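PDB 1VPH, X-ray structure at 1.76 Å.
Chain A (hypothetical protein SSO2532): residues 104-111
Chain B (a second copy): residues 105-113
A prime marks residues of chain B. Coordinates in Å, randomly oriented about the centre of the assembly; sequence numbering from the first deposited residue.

Chain A, residues 104-111: ATFLGAER
Chain B, residues 105-113: TFLGAERVF

Two copies of one helix-turn-strand segment meet here, burying 387 Å² in all; in each, the helix ends at Leu107, the next residue leaves it with positive phi (Gly108 95/156°, Gly108′ 98/149°), and a strand starts at Glu110. Along chain B, Phe106′ (chi1 -90°, chi2 77°) points its CA-to-CB bond toward chain A, but its end leads away. Leu107′ (m, t) lies with its CA 5.7 Å from the CA of Phe106 and sets CD2 over one face of the Phe106 ring (chi1 -89°, chi2 80°), 3.8 Å from the centroid and 12° off the normal, a CH-pi contact. Arg111′ (m, m, t, chi4 -84°) folds back on its own chain: NH1 and NH2 donate to Leu107′ O at 3.0 and 2.9 Å, and NH1 to Glu110′ O at 2.9 Å. So placed, the guanidinium turns its edge to Thr105 O, and Arg111′ NH2 gives it a weak hydrogen bond (3.5 Å). Water 1 bridges the same groups, donating to Thr105 O (2.8 Å) and accepting from Arg111′ NH2 (3.1 Å); water 2 accepts from Ala109 N (3.0 Å) and Arg111′ NE (3.2 Å). At Val112′ (-125/126°, chi1 t), backbone N donates to Glu110 OE2 at 3.1 Å, 158°. The CA-to-CB bond of Glu110 (p, m, chi3 -21°) points toward chain B.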

# COMPACT_ATOMS: atom_id res chain seq x y z
N ALA A 104 -10.60 -2.50 -5.42
CA ALA A 104 -10.21 -2.57 -4.02
C ALA A 104 -8.91 -3.36 -3.89
O ALA A 104 -8.03 -3.00 -3.12
CB ALA A 104 -11.25 -3.24 -3.22
N THR A 105 -8.81 -4.46 -4.64
CA THR A 105 -7.56 -5.25 -4.67
C THR A 105 -6.36 -4.37 -5.06
O THR A 105 -5.29 -4.40 -4.39
CB THR A 105 -7.71 -6.48 -5.59
OG1 THR A 105 -8.78 -7.31 -5.09
CG2 THR A 105 -6.47 -7.32 -5.60
N PHE A 106 -6.49 -3.61 -6.15
CA PHE A 106 -5.45 -2.71 -6.61
C PHE A 106 -5.18 -1.52 -5.71
O PHE A 106 -4.01 -1.21 -5.44
CB PHE A 106 -5.72 -2.25 -8.03
CG PHE A 106 -5.14 -3.17 -9.07
CD1 PHE A 106 -5.78 -4.32 -9.42
CD2 PHE A 106 -3.96 -2.84 -9.71
CE1 PHE A 106 -5.25 -5.15 -10.39
CE2 PHE A 106 -3.44 -3.68 -10.65
CZ PHE A 106 -4.11 -4.83 -10.98
N LEU A 107 -6.24 -0.88 -5.18
CA LEU A 107 -6.04 0.33 -4.42
C LEU A 107 -5.56 0.07 -3.01
O LEU A 107 -4.78 0.84 -2.47
CB LEU A 107 -7.30 1.17 -4.35
CG LEU A 107 -7.69 1.70 -5.72
CD1 LEU A 107 -9.08 2.19 -5.67
CD2 LEU A 107 -6.68 2.74 -6.21
N GLY A 108 -6.08 -1.01 -2.43
CA GLY A 108 -5.75 -1.46 -1.09
C GLY A 108 -6.73 -0.96 -0.04
O GLY A 108 -7.32 0.12 -0.15
N ALA A 109 -6.77 -1.72 1.03
CA ALA A 109 -7.67 -1.53 2.11
C ALA A 109 -7.16 -0.57 3.15
O ALA A 109 -7.90 -0.18 4.04
CB ALA A 109 -7.94 -2.87 2.77
N GLU A 110 -5.87 -0.21 3.05
CA GLU A 110 -5.30 0.63 4.12
C GLU A 110 -4.30 1.61 3.62
O GLU A 110 -3.68 1.39 2.61
CB GLU A 110 -4.66 -0.23 5.20
CG GLU A 110 -3.22 -0.69 4.92
CD GLU A 110 -3.12 -1.97 4.15
OE1 GLU A 110 -4.09 -2.76 4.15
OE2 GLU A 110 -2.02 -2.21 3.58
N ARG A 111 -4.17 2.70 4.37
CA ARG A 111 -3.04 3.60 4.22
C ARG A 111 -2.42 3.82 5.61
O ARG A 111 -3.10 3.76 6.63
CB ARG A 111 -3.44 4.96 3.62
CG ARG A 111 -3.90 4.86 2.18
CD ARG A 111 -2.79 4.44 1.32
NE ARG A 111 -3.07 4.47 -0.11
CZ ARG A 111 -3.56 3.44 -0.81
NH1 ARG A 111 -3.90 2.33 -0.18
NH2 ARG A 111 -3.75 3.54 -2.14
N THR B 105 5.04 -3.81 -8.65
CA THR B 105 5.28 -2.40 -8.38
C THR B 105 3.96 -1.69 -8.04
O THR B 105 3.84 -0.96 -7.08
CB THR B 105 5.94 -1.75 -9.59
OG1 THR B 105 7.26 -2.32 -9.78
CG2 THR B 105 6.05 -0.22 -9.41
N PHE B 106 2.93 -1.96 -8.82
CA PHE B 106 1.63 -1.39 -8.57
C PHE B 106 0.90 -1.99 -7.33
O PHE B 106 0.32 -1.26 -6.55
CB PHE B 106 0.73 -1.55 -9.78
CG PHE B 106 0.82 -0.39 -10.73
CD1 PHE B 106 1.90 -0.27 -11.57
CD2 PHE B 106 -0.16 0.63 -10.73
CE1 PHE B 106 2.02 0.84 -12.47
CE2 PHE B 106 -0.07 1.72 -11.58
CZ PHE B 106 1.02 1.83 -12.46
N LEU B 107 0.94 -3.30 -7.17
CA LEU B 107 0.14 -3.91 -6.10
C LEU B 107 0.76 -3.72 -4.75
O LEU B 107 0.06 -3.64 -3.73
CB LEU B 107 -0.02 -5.38 -6.35
CG LEU B 107 -0.91 -5.71 -7.56
CD1 LEU B 107 -0.89 -7.12 -7.87
CD2 LEU B 107 -2.29 -5.21 -7.32
N GLY B 108 2.07 -3.76 -4.72
CA GLY B 108 2.81 -3.57 -3.47
C GLY B 108 3.22 -4.88 -2.79
O GLY B 108 2.52 -5.88 -2.89
N ALA B 109 4.33 -4.84 -2.09
CA ALA B 109 4.90 -6.07 -1.48
C ALA B 109 4.36 -6.33 -0.10
O ALA B 109 4.71 -7.34 0.50
CB ALA B 109 6.41 -5.95 -1.37
N GLU B 110 3.58 -5.39 0.44
CA GLU B 110 3.13 -5.48 1.82
C GLU B 110 1.69 -5.04 2.00
O GLU B 110 1.19 -4.18 1.25
CB GLU B 110 4.04 -4.70 2.77
CG GLU B 110 3.58 -3.29 3.09
CD GLU B 110 3.99 -2.26 2.05
OE1 GLU B 110 4.63 -2.62 1.03
OE2 GLU B 110 3.65 -1.07 2.27
N ARG B 111 1.04 -5.67 2.98
CA ARG B 111 -0.22 -5.15 3.53
C ARG B 111 -0.10 -5.08 5.01
O ARG B 111 0.64 -5.86 5.62
CB ARG B 111 -1.43 -6.01 3.16
CG ARG B 111 -1.80 -6.02 1.67
CD ARG B 111 -2.30 -4.63 1.28
NE ARG B 111 -2.76 -4.58 -0.09
CZ ARG B 111 -1.95 -4.40 -1.13
NH1 ARG B 111 -0.65 -4.31 -0.94
NH2 ARG B 111 -2.45 -4.32 -2.37
N VAL B 112 -0.82 -4.15 5.62
CA VAL B 112 -0.75 -3.94 7.07
C VAL B 112 -2.21 -4.05 7.56
O VAL B 112 -3.08 -3.40 6.99
CB VAL B 112 -0.09 -2.58 7.48
CG1 VAL B 112 -0.10 -2.34 9.00
CG2 VAL B 112 1.34 -2.47 6.96
N PHE B 113 -2.44 -4.93 8.55
CA PHE B 113 -3.73 -5.15 9.15
C PHE B 113 -3.71 -4.73 10.61
O PHE B 113 -2.68 -4.85 11.27
CB PHE B 113 -4.06 -6.62 9.10
CG PHE B 113 -4.51 -7.07 7.75
CD1 PHE B 113 -3.61 -7.29 6.75
CD2 PHE B 113 -5.84 -7.31 7.52
CE1 PHE B 113 -4.05 -7.66 5.51
CE2 PHE B 113 -6.29 -7.67 6.28
CZ PHE B 113 -5.39 -7.88 5.29
O HOH W 1 -5.20 -5.56 -1.83
O HOH W 2 -5.77 -4.50 0.93